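Local coordinates for protein nidogen-1 (Mus musculus, PDB 1GL4) that binds laminin, collagen IV and perlecan in basement membranes and probably takes part in interactions between cells and the extracellular matrix, at residues Val67-Tyr79 with Tyr88-Tyr100. Sequence-based numbering, arbitrary orientation.
Sequences VPVVFENTDLHSY and YTAISTIPETVGY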
loop_
_atom_site.group_PDB
_atom_site.type_symbol
_atom_site.label_atom_id
_atom_site.label_comp_id
_atom_site.label_asym_id
_atom_site.label_seq_id
_atom_site.Cartn_x
_atom_site.Cartn_y
_atom_site.Cartn_z
ATOM N N VAL A 67 -15.376 12.859 23.401
ATOM C CA VAL A 67 -14.461 13.865 22.869
ATOM C C VAL A 67 -13.554 13.140 21.878
ATOM O O VAL A 67 -12.923 12.140 22.214
ATOM C CB VAL A 67 -13.606 14.499 23.980
ATOM C CG1 VAL A 67 -12.603 15.473 23.370
ATOM C CG2 VAL A 67 -14.508 15.223 24.973
ATOM N N PRO A 68 -13.471 13.636 20.640
ATOM C CA PRO A 68 -12.623 12.963 19.658
ATOM C C PRO A 68 -11.154 13.365 19.663
ATOM O O PRO A 68 -10.787 14.437 20.146
ATOM C CB PRO A 68 -13.301 13.327 18.345
ATOM C CG PRO A 68 -13.661 14.770 18.586
ATOM C CD PRO A 68 -14.212 14.752 20.023
ATOM N N VAL A 69 -10.316 12.480 19.134
ATOM C CA VAL A 69 -8.894 12.765 19.000
ATOM C C VAL A 69 -8.821 13.428 17.627
ATOM O O VAL A 69 -9.351 12.899 16.648
ATOM C CB VAL A 69 -8.046 11.479 18.991
ATOM C CG1 VAL A 69 -6.578 11.817 18.721
ATOM C CG2 VAL A 69 -8.191 10.754 20.327
ATOM N N VAL A 70 -8.183 14.588 17.561
ATOM C CA VAL A 70 -8.085 15.321 16.310
ATOM C C VAL A 70 -6.645 15.538 15.885
ATOM O O VAL A 70 -5.803 15.923 16.692
ATOM C CB VAL A 70 -8.773 16.707 16.432
ATOM C CG1 VAL A 70 -8.698 17.455 15.107
ATOM C CG2 VAL A 70 -10.223 16.529 16.858
ATOM N N PHE A 71 -6.356 15.269 14.620
ATOM C CA PHE A 71 -5.016 15.493 14.113
ATOM C C PHE A 71 -5.075 15.975 12.671
ATOM O O PHE A 71 -5.895 15.519 11.877
ATOM C CB PHE A 71 -4.150 14.234 14.257
ATOM C CG PHE A 71 -4.727 13.004 13.616
ATOM C CD1 PHE A 71 -4.495 12.727 12.273
ATOM C CD2 PHE A 71 -5.478 12.104 14.365
ATOM C CE1 PHE A 71 -5.000 11.568 11.683
ATOM C CE2 PHE A 71 -5.991 10.942 13.784
ATOM C CZ PHE A 71 -5.750 10.674 12.439
ATOM N N GLU A 72 -4.221 16.936 12.358
ATOM C CA GLU A 72 -4.160 17.503 11.023
ATOM C C GLU A 72 -2.696 17.638 10.626
ATOM O O GLU A 72 -1.813 17.697 11.484
ATOM C CB GLU A 72 -4.856 18.868 11.010
ATOM C CG GLU A 72 -6.343 18.782 11.357
ATOM C CD GLU A 72 -6.932 20.109 11.803
ATOM O OE1 GLU A 72 -6.412 20.691 12.779
ATOM O OE2 GLU A 72 -7.918 20.565 11.184
ATOM N N ASN A 73 -2.445 17.660 9.324
ATOM C CA ASN A 73 -1.092 17.794 8.801
ATOM C C ASN A 73 -0.196 16.581 9.066
ATOM O O ASN A 73 1.029 16.702 9.078
ATOM C CB ASN A 73 -0.431 19.056 9.363
ATOM C CG ASN A 73 0.879 19.379 8.674
ATOM O OD1 ASN A 73 0.918 19.591 7.459
ATOM N ND2 ASN A 73 1.961 19.418 9.443
ATOM N N THR A 74 -0.803 15.419 9.290
ATOM C CA THR A 74 -0.039 14.192 9.505
ATOM C C THR A 74 0.407 13.712 8.120
ATOM O O THR A 74 -0.357 13.815 7.157
ATOM C CB THR A 74 -0.902 13.102 10.172
ATOM O OG1 THR A 74 -1.199 13.490 11.519
ATOM C CG2 THR A 74 -0.167 11.759 10.188
ATOM N N ASP A 75 1.636 13.201 8.021
ATOM C CA ASP A 75 2.182 12.723 6.744
ATOM C C ASP A 75 1.925 11.249 6.429
ATOM O O ASP A 75 1.911 10.406 7.326
ATOM C CB ASP A 75 3.700 12.926 6.694
ATOM C CG ASP A 75 4.105 14.381 6.740
ATOM O OD1 ASP A 75 3.656 15.156 5.874
ATOM O OD2 ASP A 75 4.884 14.748 7.645
ATOM N N LEU A 76 1.736 10.952 5.145
ATOM C CA LEU A 76 1.561 9.576 4.680
ATOM C C LEU A 76 2.587 9.379 3.568
ATOM O O LEU A 76 2.655 10.181 2.633
ATOM C CB LEU A 76 0.143 9.332 4.133
ATOM C CG LEU A 76 -0.153 7.890 3.686
ATOM C CD1 LEU A 76 -1.648 7.640 3.707
ATOM C CD2 LEU A 76 0.415 7.629 2.290
ATOM N N HIS A 77 3.405 8.336 3.689
ATOM C CA HIS A 77 4.421 8.018 2.690
ATOM C C HIS A 77 4.304 6.527 2.359
ATOM O O HIS A 77 4.309 5.680 3.256
ATOM C CB HIS A 77 5.819 8.318 3.238
ATOM C CG HIS A 77 6.920 8.059 2.258
ATOM N ND1 HIS A 77 7.200 8.909 1.210
ATOM C CD2 HIS A 77 7.790 7.025 2.147
ATOM C CE1 HIS A 77 8.193 8.411 0.494
ATOM N NE2 HIS A 77 8.569 7.269 1.042
ATOM N N SER A 78 4.198 6.203 1.076
ATOM C CA SER A 78 4.059 4.810 0.671
ATOM C C SER A 78 5.065 4.467 -0.434
ATOM O O SER A 78 5.363 5.302 -1.287
ATOM C CB SER A 78 2.620 4.567 0.208
ATOM O OG SER A 78 2.344 3.191 0.056
ATOM N N TYR A 79 5.579 3.239 -0.410
ATOM C CA TYR A 79 6.575 2.767 -1.379
ATOM C C TYR A 79 6.142 1.429 -2.011
ATOM O O TYR A 79 5.631 0.533 -1.319
ATOM C CB TYR A 79 7.928 2.585 -0.659
ATOM C CG TYR A 79 9.143 2.340 -1.544
ATOM C CD1 TYR A 79 9.945 3.401 -1.967
ATOM C CD2 TYR A 79 9.497 1.049 -1.945
ATOM C CE1 TYR A 79 11.073 3.185 -2.766
ATOM C CE2 TYR A 79 10.628 0.819 -2.749
ATOM C CZ TYR A 79 11.407 1.895 -3.152
ATOM O OH TYR A 79 12.524 1.693 -3.932
ATOM N N TYR A 88 4.089 -0.765 0.994
ATOM C CA TYR A 88 4.534 -0.432 2.346
ATOM C C TYR A 88 4.094 0.996 2.657
ATOM O O TYR A 88 4.481 1.932 1.958
ATOM C CB TYR A 88 6.059 -0.511 2.445
ATOM C CG TYR A 88 6.676 -1.831 2.030
ATOM C CD1 TYR A 88 6.776 -2.187 0.685
ATOM C CD2 TYR A 88 7.208 -2.704 2.986
ATOM C CE1 TYR A 88 7.400 -3.377 0.296
ATOM C CE2 TYR A 88 7.833 -3.895 2.609
ATOM C CZ TYR A 88 7.927 -4.223 1.259
ATOM O OH TYR A 88 8.549 -5.392 0.875
ATOM N N THR A 89 3.297 1.175 3.706
ATOM C CA THR A 89 2.814 2.509 4.051
ATOM C C THR A 89 3.183 2.948 5.468
ATOM O O THR A 89 3.110 2.159 6.415
ATOM C CB THR A 89 1.267 2.591 3.892
ATOM O OG1 THR A 89 0.905 2.288 2.539
ATOM C CG2 THR A 89 0.762 3.988 4.242
ATOM N N ALA A 90 3.591 4.209 5.598
ATOM C CA ALA A 90 3.956 4.787 6.893
ATOM C C ALA A 90 3.153 6.064 7.112
ATOM O O ALA A 90 3.047 6.906 6.217
ATOM C CB ALA A 90 5.443 5.103 6.935
ATOM N N ILE A 91 2.591 6.205 8.307
ATOM C CA ILE A 91 1.804 7.377 8.642
ATOM C C ILE A 91 2.342 7.892 9.973
ATOM O O ILE A 91 2.193 7.238 11.003
ATOM C CB ILE A 91 0.310 7.004 8.759
ATOM C CG1 ILE A 91 -0.157 6.376 7.436
ATOM C CG2 ILE A 91 -0.512 8.238 9.107
ATOM C CD1 ILE A 91 -1.559 5.776 7.458
ATOM N N SER A 92 2.985 9.054 9.965
ATOM C CA SER A 92 3.548 9.530 11.219
ATOM C C SER A 92 3.160 10.884 11.733
ATOM O O SER A 92 3.027 11.854 10.993
ATOM C CB SER A 92 5.063 9.450 11.220
ATOM O OG SER A 92 5.527 9.822 12.511
ATOM N N THR A 93 3.089 10.891 13.057
ATOM C CA THR A 93 2.682 11.971 13.917
ATOM C C THR A 93 1.251 11.520 14.132
ATOM O O THR A 93 0.294 12.193 13.767
ATOM C CB THR A 93 2.742 13.370 13.264
ATOM O OG1 THR A 93 1.913 13.408 12.095
ATOM C CG2 THR A 93 4.188 13.722 12.912
ATOM N N ILE A 94 1.142 10.305 14.660
ATOM C CA ILE A 94 -0.138 9.698 14.997
ATOM C C ILE A 94 -0.073 9.536 16.511
ATOM O O ILE A 94 0.797 8.833 17.022
ATOM C CB ILE A 94 -0.316 8.307 14.337
ATOM C CG1 ILE A 94 -0.655 8.459 12.848
ATOM C CG2 ILE A 94 -1.426 7.539 15.043
ATOM C CD1 ILE A 94 -2.021 9.084 12.577
ATOM N N PRO A 95 -0.985 10.201 17.243
ATOM C CA PRO A 95 -1.078 10.177 18.709
ATOM C C PRO A 95 -1.274 8.782 19.289
ATOM O O PRO A 95 -1.995 7.968 18.718
ATOM C CB PRO A 95 -2.283 11.073 18.996
ATOM C CG PRO A 95 -2.342 11.980 17.803
ATOM C CD PRO A 95 -2.053 11.040 16.673
ATOM N N GLU A 96 -0.640 8.523 20.433
ATOM C CA GLU A 96 -0.749 7.233 21.108
ATOM C C GLU A 96 -2.196 6.975 21.513
ATOM O O GLU A 96 -2.605 5.833 21.717
ATOM C CB GLU A 96 0.122 7.201 22.367
ATOM C CG GLU A 96 1.195 8.278 22.432
ATOM C CD GLU A 96 0.613 9.678 22.540
ATOM O OE1 GLU A 96 -0.200 9.913 23.462
ATOM O OE2 GLU A 96 0.970 10.541 21.707
ATOM N N THR A 97 -2.963 8.050 21.639
ATOM C CA THR A 97 -4.366 7.959 22.023
ATOM C C THR A 97 -5.239 7.311 20.951
ATOM O O THR A 97 -6.379 6.933 21.220
ATOM C CB THR A 97 -4.943 9.354 22.328
ATOM O OG1 THR A 97 -4.681 10.229 21.224
ATOM C CG2 THR A 97 -4.312 9.930 23.593
ATOM N N VAL A 98 -4.711 7.174 19.738
ATOM C CA VAL A 98 -5.492 6.581 18.658
ATOM C C VAL A 98 -4.692 5.548 17.864
ATOM O O VAL A 98 -5.267 4.713 17.165
ATOM C CB VAL A 98 -6.017 7.684 17.694
ATOM C CG1 VAL A 98 -4.893 8.161 16.767
ATOM C CG2 VAL A 98 -7.201 7.163 16.893
ATOM N N GLY A 99 -3.369 5.606 17.993
ATOM C CA GLY A 99 -2.489 4.694 17.282
ATOM C C GLY A 99 -2.818 3.213 17.347
ATOM O O GLY A 99 -2.876 2.542 16.316
ATOM N N TYR A 100 -3.021 2.685 18.548
ATOM C CA TYR A 100 -3.330 1.270 18.672
ATOM C C TYR A 100 -4.720 0.926 18.142
ATOM O O TYR A 100 -4.916 -0.136 17.558
ATOM C CB TYR A 100 -3.183 0.820 20.130
ATOM C CG TYR A 100 -1.786 1.017 20.683
ATOM C CD1 TYR A 100 -1.455 2.161 21.409
ATOM C CD2 TYR A 100 -0.787 0.068 20.455
ATOM C CE1 TYR A 100 -0.165 2.357 21.895
ATOM C CE2 TYR A 100 0.506 0.253 20.933
ATOM C CZ TYR A 100 0.809 1.400 21.655
ATOM O OH TYR A 100 2.081 1.583 22.140
#
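Thr74 sits where strand 69-81, turning a corner at Asn73, comes against Thr93 just past the end of strand 86-92. Start at its CB, which faces the carbonyl oxygen of Thr93, and take the two branches in turn. OG1, beside the backbone N (chi1 -69°), gives its proton to Thr93 O at 3.0 Å, approaching tilted from the carbonyl plane. CG2 turns inward instead and packs on Ile91 CG2 at 3.7 Å, with Ser92 O closer still, 3.3 Å from CG2, and Ile94 CD1 a little farther off. Putting a valine here would probably leave Thr93 O without this donor and the loop after strand 86-92 less firmly tied. Ile94 then carries the contact round the corner: its CD1 lies over one face of the Phe71 ring, 4.3 Å from the centroid, a CH-pi contact.

The two strands form an antiparallel beta hairpin of the nidogen G2 beta-barrel, well bonded from His77 to Tyr79 and looser at Asp75, where Ser92 N makes a single bent bond. His77 and Ala90 exchange two nearly straight bonds, each 2.9 Å from N to O. Their side chains lie on the perlecan-binding face, with Tyr79 and, on a neighbouring strand, Arg268; His77 ND1 is held by Asn53, while NE2 is hydrogen-bonded to a polar side chain on the chain of another protein. On the barrel-interior face, Leu76 CG meets Ile91 CG1 at 4.0 Å, and Ser78 OG and Thr89 OG1 share a hydrogen bond of 3.0 Å against Ile112 of helix 107-115.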